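Local coordinates for protein homoserine dehydrogenase (Thermoplasma acidophilum, PDB 3ING) that binds NADPH and probably catalyses the NADP-linked interconversion of aspartate semialdehyde and homoserine in threonine and methionine biosynthesis, at residues 98-103 with 114-118; 172-178 with 208-214; 197-201 with 303-307. All blocks are in the same frame, centred on the assembly; numbering follows the deposited sequence. Where two conformers were deposited one is given.

Contact 1 (98-103 with 114-118); sequences REYSLY and VTANK. With NDP (NADPH dihydro-nicotinamide-adenine-dinucleotide phosphate), chain C.
The R98 guanidinium has a different group on each face: N6A of the NADPH adenine near the rim of one, 3.7 Å above the plane, and E99 CD near the rim of the opposite one, while N117 ND2 approaches obliquely. On the Y103 ring, E99 O sits over one face near the rim and a water lies at the edge, in plane. The carboxylate of E99 and the amide of N117 meet with their planes 78° apart, and N117 ND2 donates to the anti lone pair of E99 OE2 at 2.9 Å; E99 OE1 is hydrogen-bonded to S93 OG. R98 NH2 and E99 OE2 form a salt bridge (3.2 Å) in which no N-H points at the oxygen, which lies well out of the guanidinium plane. The contact joins helix 97-108 to the end of strand 112-115 within the beta-alpha-beta unit that starts at strand 85-88, in the Rossmann-type NADP-binding domain. T90 OG1 bonds both R98 NH2 and N117 ND2, and N117 OD1 caps S119 N of the next helix. The water donates to Y103 OH and to N117 O (2.6 Å). T115 OG1, anti to its backbone N (chi1 -172°), donates to Y103 OH at 3.0 Å and accepts from N117 N in an ST turn; D88 also bonds the tyrosine hydroxyl.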
loop_
_atom_site.group_PDB
_atom_site.type_symbol
_atom_site.label_atom_id
_atom_site.label_comp_id
_atom_site.label_asym_id
_atom_site.label_seq_id
_atom_site.Cartn_x
_atom_site.Cartn_y
_atom_site.Cartn_z
ATOM N N ARG A 98 24.004 6.777 18.882
ATOM C CA ARG A 98 24.374 5.379 18.758
ATOM C C ARG A 98 23.894 4.784 17.411
ATOM O O ARG A 98 24.637 4.070 16.713
ATOM C CB ARG A 98 23.795 4.579 19.943
ATOM C CG ARG A 98 24.181 3.105 19.902
ATOM C CD ARG A 98 23.605 2.261 21.049
ATOM N NE ARG A 98 22.145 2.270 21.076
ATOM C CZ ARG A 98 21.371 1.605 20.206
ATOM N NH1 ARG A 98 21.878 0.884 19.201
ATOM N NH2 ARG A 98 20.070 1.686 20.321
ATOM N N GLU A 99 22.670 5.128 17.040
ATOM C CA GLU A 99 22.051 4.657 15.818
ATOM C C GLU A 99 22.741 5.256 14.591
ATOM O O GLU A 99 23.051 4.549 13.620
ATOM C CB GLU A 99 20.576 5.009 15.841
ATOM C CG GLU A 99 19.727 4.255 16.920
ATOM C CD GLU A 99 19.639 4.900 18.310
ATOM O OE1 GLU A 99 20.434 5.818 18.611
ATOM O OE2 GLU A 99 18.789 4.422 19.136
ATOM N N TYR A 100 22.969 6.569 14.625
ATOM C CA TYR A 100 23.717 7.202 13.560
ATOM C C TYR A 100 25.068 6.507 13.353
ATOM O O TYR A 100 25.453 6.233 12.230
ATOM C CB TYR A 100 23.921 8.706 13.807
ATOM C CG TYR A 100 25.093 9.299 13.040
ATOM C CD1 TYR A 100 25.052 9.443 11.654
ATOM C CD2 TYR A 100 26.236 9.692 13.696
ATOM C CE1 TYR A 100 26.148 9.992 10.954
ATOM C CE2 TYR A 100 27.341 10.214 13.004
ATOM C CZ TYR A 100 27.268 10.366 11.641
ATOM O OH TYR A 100 28.329 10.891 10.949
ATOM N N SER A 101 25.787 6.246 14.436
ATOM C CA SER A 101 27.066 5.616 14.365
ATOM C C SER A 101 26.959 4.223 13.741
ATOM O O SER A 101 27.773 3.833 12.909
ATOM C CB SER A 101 27.679 5.543 15.769
ATOM O OG SER A 101 27.863 6.850 16.308
ATOM N N LEU A 102 25.944 3.483 14.141
ATOM C CA LEU A 102 25.718 2.178 13.598
ATOM C C LEU A 102 25.466 2.214 12.097
ATOM O O LEU A 102 26.084 1.455 11.377
ATOM C CB LEU A 102 24.562 1.511 14.333
ATOM C CG LEU A 102 24.167 0.099 13.972
ATOM C CD1 LEU A 102 25.272 -0.873 14.325
ATOM C CD2 LEU A 102 22.848 -0.213 14.708
ATOM N N TYR A 103 24.575 3.084 11.644
ATOM C CA TYR A 103 24.201 3.164 10.242
ATOM C C TYR A 103 25.386 3.638 9.421
ATOM O O TYR A 103 25.669 3.086 8.366
ATOM C CB TYR A 103 22.987 4.081 10.024
ATOM C CG TYR A 103 21.770 3.743 10.905
ATOM C CD1 TYR A 103 21.629 2.515 11.514
ATOM C CD2 TYR A 103 20.783 4.696 11.155
ATOM C CE1 TYR A 103 20.532 2.269 12.350
ATOM C CE2 TYR A 103 19.722 4.451 11.988
ATOM C CZ TYR A 103 19.604 3.236 12.585
ATOM O OH TYR A 103 18.535 3.033 13.432
ATOM N N VAL A 114 18.072 -1.417 7.232
ATOM C CA VAL A 114 16.646 -1.459 7.540
ATOM C C VAL A 114 16.490 -1.231 9.038
ATOM O O VAL A 114 17.168 -1.876 9.834
ATOM C CB VAL A 114 16.019 -2.793 7.195
ATOM C CG1 VAL A 114 14.629 -2.823 7.741
ATOM C CG2 VAL A 114 16.055 -3.034 5.657
ATOM N N THR A 115 15.612 -0.315 9.438
ATOM C CA THR A 115 15.447 -0.065 10.844
ATOM C C THR A 115 13.989 -0.034 11.287
ATOM O O THR A 115 13.108 0.450 10.587
ATOM C CB THR A 115 16.161 1.255 11.267
ATOM O OG1 THR A 115 16.145 1.399 12.717
ATOM C CG2 THR A 115 15.508 2.497 10.599
ATOM N N ALA A 116 13.777 -0.569 12.478
ATOM C CA ALA A 116 12.546 -0.411 13.289
ATOM C C ALA A 116 12.731 0.645 14.379
ATOM O O ALA A 116 11.762 1.117 14.974
ATOM C CB ALA A 116 12.180 -1.788 13.987
ATOM N N ASN A 117 13.979 0.980 14.652
ATOM C CA ASN A 117 14.330 1.935 15.696
ATOM C C ASN A 117 14.113 3.358 15.156
ATOM O O ASN A 117 14.584 3.685 14.081
ATOM C CB ASN A 117 15.773 1.643 16.149
ATOM C CG ASN A 117 16.346 2.698 17.114
ATOM O OD1 ASN A 117 16.049 3.853 16.984
ATOM N ND2 ASN A 117 17.198 2.278 18.033
ATOM N N LYS A 118 13.367 4.179 15.910
ATOM C CA LYS A 118 12.956 5.518 15.496
ATOM C C LYS A 118 13.895 6.626 15.916
ATOM O O LYS A 118 13.781 7.750 15.411
ATOM C CB LYS A 118 11.586 5.816 16.109
ATOM C CG LYS A 118 10.604 4.725 15.737
ATOM C CD LYS A 118 9.423 4.624 16.670
ATOM C CE LYS A 118 8.860 3.186 16.629
ATOM N NZ LYS A 118 7.765 2.981 17.618
HETATM P PA NDP C . 13.088 -5.062 23.135
HETATM O O1A NDP C . 12.120 -6.156 23.339
HETATM O O2A NDP C . 13.515 -4.320 24.345
HETATM O O5B NDP C . 14.422 -5.622 22.428
HETATM C C5B NDP C . 15.597 -4.872 22.192
HETATM C C4B NDP C . 16.724 -5.789 21.743
HETATM O O4B NDP C . 17.931 -5.086 21.596
HETATM C C3B NDP C . 17.047 -6.860 22.794
HETATM O O3B NDP C . 17.624 -8.006 22.188
HETATM C C2B NDP C . 18.054 -6.181 23.658
HETATM O O2B NDP C . 18.884 -7.052 24.375
HETATM C C1B NDP C . 18.866 -5.494 22.592
HETATM N N9A NDP C . 19.613 -4.325 23.039
HETATM C C8A NDP C . 19.345 -3.410 24.019
HETATM N N7A NDP C . 20.337 -2.465 23.987
HETATM C C5A NDP C . 21.197 -2.787 23.009
HETATM C C6A NDP C . 22.358 -2.165 22.600
HETATM N N6A NDP C . 22.622 -0.916 22.975
HETATM N N1A NDP C . 22.998 -2.745 21.564
HETATM C C2A NDP C . 22.581 -3.917 20.965
HETATM N N3A NDP C . 21.417 -4.551 21.357
HETATM C C4A NDP C . 20.757 -3.944 22.387
HETATM O O3 NDP C . 12.511 -4.020 22.055
HETATM P PN NDP C . 11.413 -4.329 20.922
HETATM O O1N NDP C . 10.052 -4.295 21.538
HETATM O O2N NDP C . 11.875 -5.548 20.189
HETATM O O5D NDP C . 11.521 -3.030 19.954
HETATM C C5D NDP C . 12.722 -2.947 19.187
HETATM C C4D NDP C . 12.691 -1.670 18.353
HETATM O O4D NDP C . 11.572 -1.745 17.499
HETATM C C3D NDP C . 12.507 -0.413 19.160
HETATM O O3D NDP C . 13.370 0.652 18.745
HETATM C C2D NDP C . 11.041 -0.067 18.982
HETATM O O2D NDP C . 10.781 1.304 19.116
HETATM C C1D NDP C . 10.790 -0.563 17.577
HETATM N N1N NDP C . 9.390 -0.819 17.286
HETATM C C2N NDP C . 8.690 -1.700 18.068
HETATM C C3N NDP C . 7.315 -1.852 17.960
HETATM C C7N NDP C . 6.650 -2.925 18.734
HETATM O O7N NDP C . 5.582 -3.541 18.120
HETATM N N7N NDP C . 7.122 -3.363 19.894
HETATM C C4N NDP C . 6.564 -1.316 16.746
HETATM C C5N NDP C . 7.435 -0.397 15.935
HETATM C C6N NDP C . 8.785 -0.204 16.218
HETATM P P2B NDP C . 18.330 -8.211 25.333
HETATM O O1X NDP C . 19.614 -8.641 25.990
HETATM O O2X NDP C . 17.504 -9.284 24.563
HETATM O O3X NDP C . 17.427 -7.490 26.284
HETATM O O HOH W 1 16.688 5.209 13.694
#

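Contact 2 (172-178 with 208-214); sequences SSTINYV and DLNGLDA
S172 OG is gripped from several sides: it donates to D213 OD2 at 2.6 Å and accepts from two waters. The contact sets the start of helix 173-183 against the junction of helices 206-209 and 212-226, all within the homoserine dehydrogenase family region. With OG anti to the backbone N (chi1 -177°), S172 reaches across to the anti lone pair of D213 OD2, while D213 OD1 makes a salt bridge with K118. S172 thus bonds a carboxylate that lies beside K217, the predicted proton donor. One of the two waters on S172 OG also donates to D208 OD1 and accepts from I175 N; the other donates to D208 O and accepts from A214 N. A further water donates to D208 OD1 and accepts from T174 N, and D208 OD2 accepts from the backbone N of E202. The carboxylate of D208 is thus held at both oxygens, with T174 CB 3.5 Å from D208 CG. Beyond the waters, I175 CD1 packs on D208 O (3.4 Å) and on G211 CA (3.9 Å), where the chain turns with positive phi between the two helices. V178 CG2 and L209 CD2 form an apolar pair at 3.9 Å.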
loop_
_atom_site.group_PDB
_atom_site.type_symbol
_atom_site.label_atom_id
_atom_site.label_comp_id
_atom_site.label_asym_id
_atom_site.label_seq_id
_atom_site.Cartn_x
_atom_site.Cartn_y
_atom_site.Cartn_z
ATOM N N SER A 172 0.974 5.669 17.240
ATOM C CA SER A 172 1.746 5.333 18.460
ATOM C C SER A 172 0.768 4.497 19.292
ATOM O O SER A 172 -0.230 5.002 19.772
ATOM C CB SER A 172 2.218 6.608 19.194
ATOM O OG SER A 172 3.038 6.350 20.346
ATOM N N SER A 173 1.079 3.215 19.432
ATOM C CA SER A 173 0.176 2.251 20.057
ATOM C C SER A 173 -0.079 2.488 21.532
ATOM O O SER A 173 -1.202 2.878 21.933
ATOM C CB SER A 173 0.722 0.843 19.890
ATOM O OG SER A 173 0.724 0.440 18.546
ATOM N N THR A 174 0.965 2.281 22.336
ATOM C CA THR A 174 0.807 2.252 23.804
ATOM C C THR A 174 0.070 3.473 24.379
ATOM O O THR A 174 -0.860 3.315 25.187
ATOM C CB THR A 174 2.149 1.977 24.518
ATOM O OG1 THR A 174 2.609 0.700 24.122
ATOM C CG2 THR A 174 1.995 2.009 26.091
ATOM N N ILE A 175 0.424 4.678 23.935
ATOM C CA ILE A 175 -0.261 5.887 24.457
ATOM C C ILE A 175 -1.741 5.834 24.116
ATOM O O ILE A 175 -2.591 6.188 24.919
ATOM C CB ILE A 175 0.419 7.209 23.968
ATOM C CG1 ILE A 175 -0.145 8.429 24.722
ATOM C CG2 ILE A 175 0.357 7.341 22.438
ATOM C CD1 ILE A 175 0.746 9.684 24.699
ATOM N N ASN A 176 -2.074 5.329 22.938
ATOM C CA ASN A 176 -3.460 5.270 22.540
ATOM C C ASN A 176 -4.248 4.196 23.305
ATOM O O ASN A 176 -5.378 4.400 23.729
ATOM C CB ASN A 176 -3.560 5.114 21.025
ATOM C CG ASN A 176 -3.654 6.445 20.333
ATOM O OD1 ASN A 176 -4.687 7.123 20.437
ATOM N ND2 ASN A 176 -2.564 6.863 19.655
ATOM N N TYR A 177 -3.603 3.058 23.506
ATOM C CA TYR A 177 -4.155 1.945 24.249
ATOM C C TYR A 177 -4.410 2.405 25.658
ATOM O O TYR A 177 -5.478 2.115 26.269
ATOM C CB TYR A 177 -3.120 0.813 24.217
ATOM C CG TYR A 177 -3.563 -0.529 24.723
ATOM C CD1 TYR A 177 -4.473 -1.281 24.014
ATOM C CD2 TYR A 177 -3.016 -1.082 25.877
ATOM C CE1 TYR A 177 -4.873 -2.538 24.456
ATOM C CE2 TYR A 177 -3.408 -2.327 26.323
ATOM C CZ TYR A 177 -4.335 -3.054 25.597
ATOM O OH TYR A 177 -4.730 -4.319 25.962
ATOM N N VAL A 178 -3.438 3.138 26.205
ATOM C CA VAL A 178 -3.562 3.669 27.592
ATOM C C VAL A 178 -4.731 4.619 27.715
ATOM O O VAL A 178 -5.552 4.485 28.590
ATOM C CB VAL A 178 -2.268 4.391 28.067
ATOM C CG1 VAL A 178 -2.540 5.285 29.262
ATOM C CG2 VAL A 178 -1.171 3.348 28.394
ATOM N N ASP A 208 6.592 6.219 25.739
ATOM C CA ASP A 208 5.201 6.104 25.282
ATOM C C ASP A 208 4.315 7.132 25.998
ATOM O O ASP A 208 3.576 7.885 25.371
ATOM C CB ASP A 208 4.643 4.723 25.589
ATOM C CG ASP A 208 5.210 3.636 24.692
ATOM O OD1 ASP A 208 5.112 3.802 23.469
ATOM O OD2 ASP A 208 5.662 2.600 25.216
ATOM N N LEU A 209 4.390 7.141 27.318
ATOM C CA LEU A 209 3.462 7.944 28.140
ATOM C C LEU A 209 3.711 9.429 27.992
ATOM O O LEU A 209 2.796 10.235 28.136
ATOM C CB LEU A 209 3.531 7.519 29.624
ATOM C CG LEU A 209 3.227 6.024 29.849
ATOM C CD1 LEU A 209 3.367 5.635 31.329
ATOM C CD2 LEU A 209 1.833 5.627 29.289
ATOM N N ASN A 210 4.929 9.838 27.697
ATOM C CA ASN A 210 5.113 11.284 27.548
ATOM C C ASN A 210 4.924 11.736 26.106
ATOM O O ASN A 210 5.012 12.914 25.813
ATOM C CB ASN A 210 6.396 11.766 28.183
ATOM C CG ASN A 210 7.596 11.166 27.581
ATOM O OD1 ASN A 210 7.557 10.717 26.439
ATOM N ND2 ASN A 210 8.691 11.117 28.358
ATOM N N GLY A 211 4.560 10.800 25.222
ATOM C CA GLY A 211 4.272 11.144 23.824
ATOM C C GLY A 211 5.510 11.249 22.933
ATOM O O GLY A 211 5.415 11.602 21.749
ATOM N N LEU A 212 6.667 10.896 23.476
ATOM C CA LEU A 212 7.929 10.934 22.728
ATOM C C LEU A 212 7.957 9.924 21.586
ATOM O O LEU A 212 8.486 10.210 20.529
ATOM C CB LEU A 212 9.106 10.686 23.666
ATOM C CG LEU A 212 10.522 10.936 23.141
ATOM C CD1 LEU A 212 10.649 12.316 22.507
ATOM C CD2 LEU A 212 11.555 10.797 24.325
ATOM N N ASP A 213 7.380 8.749 21.782
ATOM C CA ASP A 213 7.284 7.768 20.683
ATOM C C ASP A 213 6.532 8.405 19.526
ATOM O O ASP A 213 6.968 8.349 18.385
ATOM C CB ASP A 213 6.587 6.492 21.149
ATOM C CG ASP A 213 6.394 5.460 20.026
ATOM O OD1 ASP A 213 7.386 4.880 19.562
ATOM O OD2 ASP A 213 5.237 5.203 19.621
ATOM N N ALA A 214 5.385 9.009 19.799
ATOM C CA ALA A 214 4.642 9.677 18.726
ATOM C C ALA A 214 5.465 10.797 18.073
ATOM O O ALA A 214 5.415 11.005 16.849
ATOM C CB ALA A 214 3.318 10.237 19.269
HETATM O O HOH W 2 2.949 5.106 22.631
HETATM O O HOH W 3 3.958 8.188 22.414
HETATM O O HOH W 4 3.898 2.809 18.990
HETATM O O HOH W 5 4.182 1.976 21.953
#

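Contact 3 (197-201 with 303-307); sequences KKGIA and YDGPY. With NDP (NADPH dihydro-nicotinamide-adenine-dinucleotide phosphate), chain C.
The nicotinamide end of the NADPH pocket is where this contact lies, between the Schellman motif that closes helix 188-198 and the N-terminus of helix 306-321. G199 is the C-prime residue of that motif, its positive phi (93°) turning the chain out of the helix, with the return bonds running from I200 N to A195 O and from G199 N to I196 O. Across from it P306, in the first turn of its helix, presses its ring on the peptide carbonyls: P306 CD is 3.3 Å from K198 O, and P306 CG is 3.8 Å from G199 O. The turn leaves G199 O facing the cofactor, where it accepts from the carboxamide N7N of NADPH at 2.9 Å in a bond of 159°; N14 ND2 donates to the same oxygen. The carboxamide oxygen O7N packs against P306 N at 3.5 Å, without a hydrogen bond, since the proline N has no hydrogen. K198 and Y303 cross obliquely, and the lysine chain, bent at chi3 (-50°), lays its CG and CD against the phenol oxygen. K198 NZ runs on to a salt bridge with D283, and the lysine makes a cation-pi contact with Y177. I200 CG2 packs on D304 O at 3.4 Å. A water bridges the segments, donating to K198 O at 2.6 Å and lying 2.7 Å from Y303 OH, at the ring's edge.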
loop_
_atom_site.group_PDB
_atom_site.type_symbol
_atom_site.label_atom_id
_atom_site.label_comp_id
_atom_site.label_asym_id
_atom_site.label_seq_id
_atom_site.Cartn_x
_atom_site.Cartn_y
_atom_site.Cartn_z
ATOM N N LYS A 197 2.413 -7.260 27.857
ATOM C CA LYS A 197 1.992 -8.595 27.433
ATOM C C LYS A 197 1.793 -8.674 25.929
ATOM O O LYS A 197 2.233 -9.629 25.319
ATOM C CB LYS A 197 0.716 -9.010 28.163
ATOM C CG LYS A 197 0.969 -9.456 29.581
ATOM C CD LYS A 197 -0.339 -9.652 30.372
ATOM C CE LYS A 197 -0.033 -10.253 31.756
ATOM N NZ LYS A 197 -1.245 -10.395 32.630
ATOM N N LYS A 198 1.164 -7.671 25.325
ATOM C CA LYS A 198 1.040 -7.615 23.884
ATOM C C LYS A 198 2.376 -7.420 23.167
ATOM O O LYS A 198 2.544 -7.831 22.010
ATOM C CB LYS A 198 0.114 -6.464 23.467
ATOM C CG LYS A 198 -1.339 -6.638 23.817
ATOM C CD LYS A 198 -2.291 -5.899 22.817
ATOM C CE LYS A 198 -1.927 -4.432 22.563
ATOM N NZ LYS A 198 -3.029 -3.664 21.805
ATOM N N GLY A 199 3.320 -6.785 23.845
ATOM C CA GLY A 199 4.643 -6.562 23.287
ATOM C C GLY A 199 4.802 -5.239 22.585
ATOM O O GLY A 199 5.797 -5.063 21.886
ATOM N N ILE A 200 3.872 -4.303 22.811
ATOM C CA ILE A 200 3.855 -3.020 22.116
ATOM C C ILE A 200 4.527 -1.870 22.893
ATOM O O ILE A 200 4.776 -0.849 22.314
ATOM C CB ILE A 200 2.402 -2.539 21.733
ATOM C CG1 ILE A 200 1.540 -2.325 22.974
ATOM C CG2 ILE A 200 1.723 -3.527 20.690
ATOM C CD1 ILE A 200 0.132 -1.593 22.767
ATOM N N ALA A 201 4.784 -2.014 24.180
ATOM C CA ALA A 201 5.372 -0.930 24.977
ATOM C C ALA A 201 6.836 -0.766 24.615
ATOM O O ALA A 201 7.520 -1.752 24.339
ATOM C CB ALA A 201 5.257 -1.249 26.449
ATOM N N TYR A 303 -4.625 -5.945 14.280
ATOM C CA TYR A 303 -3.848 -6.200 15.470
ATOM C C TYR A 303 -2.419 -5.834 15.145
ATOM O O TYR A 303 -1.800 -6.507 14.348
ATOM C CB TYR A 303 -3.952 -7.671 15.833
ATOM C CG TYR A 303 -3.272 -8.000 17.142
ATOM C CD1 TYR A 303 -1.920 -8.291 17.191
ATOM C CD2 TYR A 303 -3.987 -7.987 18.336
ATOM C CE1 TYR A 303 -1.285 -8.572 18.414
ATOM C CE2 TYR A 303 -3.373 -8.240 19.551
ATOM C CZ TYR A 303 -2.030 -8.555 19.594
ATOM O OH TYR A 303 -1.433 -8.858 20.824
ATOM N N ASP A 304 -1.925 -4.758 15.724
ATOM C CA ASP A 304 -0.578 -4.322 15.424
ATOM C C ASP A 304 0.331 -4.678 16.595
ATOM O O ASP A 304 0.269 -4.076 17.666
ATOM C CB ASP A 304 -0.553 -2.840 15.180
ATOM C CG ASP A 304 0.681 -2.408 14.439
ATOM O OD1 ASP A 304 1.756 -2.270 15.059
ATOM O OD2 ASP A 304 0.559 -2.232 13.221
ATOM N N GLY A 305 1.127 -5.704 16.407
ATOM C CA GLY A 305 2.010 -6.197 17.447
ATOM C C GLY A 305 3.402 -6.336 16.914
ATOM O O GLY A 305 3.646 -6.006 15.749
ATOM N N PRO A 306 4.328 -6.823 17.756
ATOM C CA PRO A 306 5.717 -7.009 17.329
ATOM C C PRO A 306 5.888 -8.031 16.203
ATOM O O PRO A 306 6.838 -7.930 15.441
ATOM C CB PRO A 306 6.420 -7.456 18.613
ATOM C CG PRO A 306 5.340 -7.984 19.465
ATOM C CD PRO A 306 4.134 -7.196 19.154
ATOM N N TYR A 307 4.968 -8.977 16.063
ATOM C CA TYR A 307 5.059 -9.926 14.953
ATOM C C TYR A 307 4.820 -9.212 13.599
ATOM O O TYR A 307 5.504 -9.450 12.628
ATOM C CB TYR A 307 4.089 -11.074 15.150
ATOM C CG TYR A 307 4.101 -12.059 14.016
ATOM C CD1 TYR A 307 5.122 -12.987 13.885
ATOM C CD2 TYR A 307 3.097 -12.042 13.061
ATOM C CE1 TYR A 307 5.151 -13.869 12.833
ATOM C CE2 TYR A 307 3.099 -12.937 12.019
ATOM C CZ TYR A 307 4.138 -13.836 11.906
ATOM O OH TYR A 307 4.138 -14.692 10.841
HETATM P PA NDP C . 13.088 -5.062 23.135
HETATM O O1A NDP C . 12.120 -6.156 23.339
HETATM O O2A NDP C . 13.515 -4.320 24.345
HETATM O O5B NDP C . 14.422 -5.622 22.428
HETATM C C5B NDP C . 15.597 -4.872 22.192
HETATM C C4B NDP C . 16.724 -5.789 21.743
HETATM O O4B NDP C . 17.931 -5.086 21.596
HETATM C C3B NDP C . 17.047 -6.860 22.794
HETATM O O3B NDP C . 17.624 -8.006 22.188
HETATM C C2B NDP C . 18.054 -6.181 23.658
HETATM O O2B NDP C . 18.884 -7.052 24.375
HETATM C C1B NDP C . 18.866 -5.494 22.592
HETATM N N9A NDP C . 19.613 -4.325 23.039
HETATM C C8A NDP C . 19.345 -3.410 24.019
HETATM N N7A NDP C . 20.337 -2.465 23.987
HETATM C C5A NDP C . 21.197 -2.787 23.009
HETATM C C6A NDP C . 22.358 -2.165 22.600
HETATM N N6A NDP C . 22.622 -0.916 22.975
HETATM N N1A NDP C . 22.998 -2.745 21.564
HETATM C C2A NDP C . 22.581 -3.917 20.965
HETATM N N3A NDP C . 21.417 -4.551 21.357
HETATM C C4A NDP C . 20.757 -3.944 22.387
HETATM O O3 NDP C . 12.511 -4.020 22.055
HETATM P PN NDP C . 11.413 -4.329 20.922
HETATM O O1N NDP C . 10.052 -4.295 21.538
HETATM O O2N NDP C . 11.875 -5.548 20.189
HETATM O O5D NDP C . 11.521 -3.030 19.954
HETATM C C5D NDP C . 12.722 -2.947 19.187
HETATM C C4D NDP C . 12.691 -1.670 18.353
HETATM O O4D NDP C . 11.572 -1.745 17.499
HETATM C C3D NDP C . 12.507 -0.413 19.160
HETATM O O3D NDP C . 13.370 0.652 18.745
HETATM C C2D NDP C . 11.041 -0.067 18.982
HETATM O O2D NDP C . 10.781 1.304 19.116
HETATM C C1D NDP C . 10.790 -0.563 17.577
HETATM N N1N NDP C . 9.390 -0.819 17.286
HETATM C C2N NDP C . 8.690 -1.700 18.068
HETATM C C3N NDP C . 7.315 -1.852 17.960
HETATM C C7N NDP C . 6.650 -2.925 18.734
HETATM O O7N NDP C . 5.582 -3.541 18.120
HETATM N N7N NDP C . 7.122 -3.363 19.894
HETATM C C4N NDP C . 6.564 -1.316 16.746
HETATM C C5N NDP C . 7.435 -0.397 15.935
HETATM C C6N NDP C . 8.785 -0.204 16.218
HETATM P P2B NDP C . 18.330 -8.211 25.333
HETATM O O1X NDP C . 19.614 -8.641 25.990
HETATM O O2X NDP C . 17.504 -9.284 24.563
HETATM O O3X NDP C . 17.427 -7.490 26.284
HETATM O O HOH W 6 1.152 -9.615 20.686
#

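Contacts 1 and 2 are buried; contact 3 is only partly so, with Y303 and K198 partly exposed. Contact 1 belongs to the NAD-binding region, the other two to the homoserine dehydrogenase region, and NADPH touches contacts 1 and 3 on opposite sides of the chain's centre. Contact 1 rests on direct side-chain bonds between the adenine and the nicotinamide ribose, contact 2 on bridging waters round one direct serine-aspartate bond, with apolar packing beside them, contact 3 on carbonyls and a proline ring beside the nicotinamide. The regions are joined where K118 NZ of contact 1 reaches D213 OD1 of contact 2 at 2.7 Å. Contacts 2 and 3 interleave along the chain and touch where T174 packs on I200 and Y177 on K198.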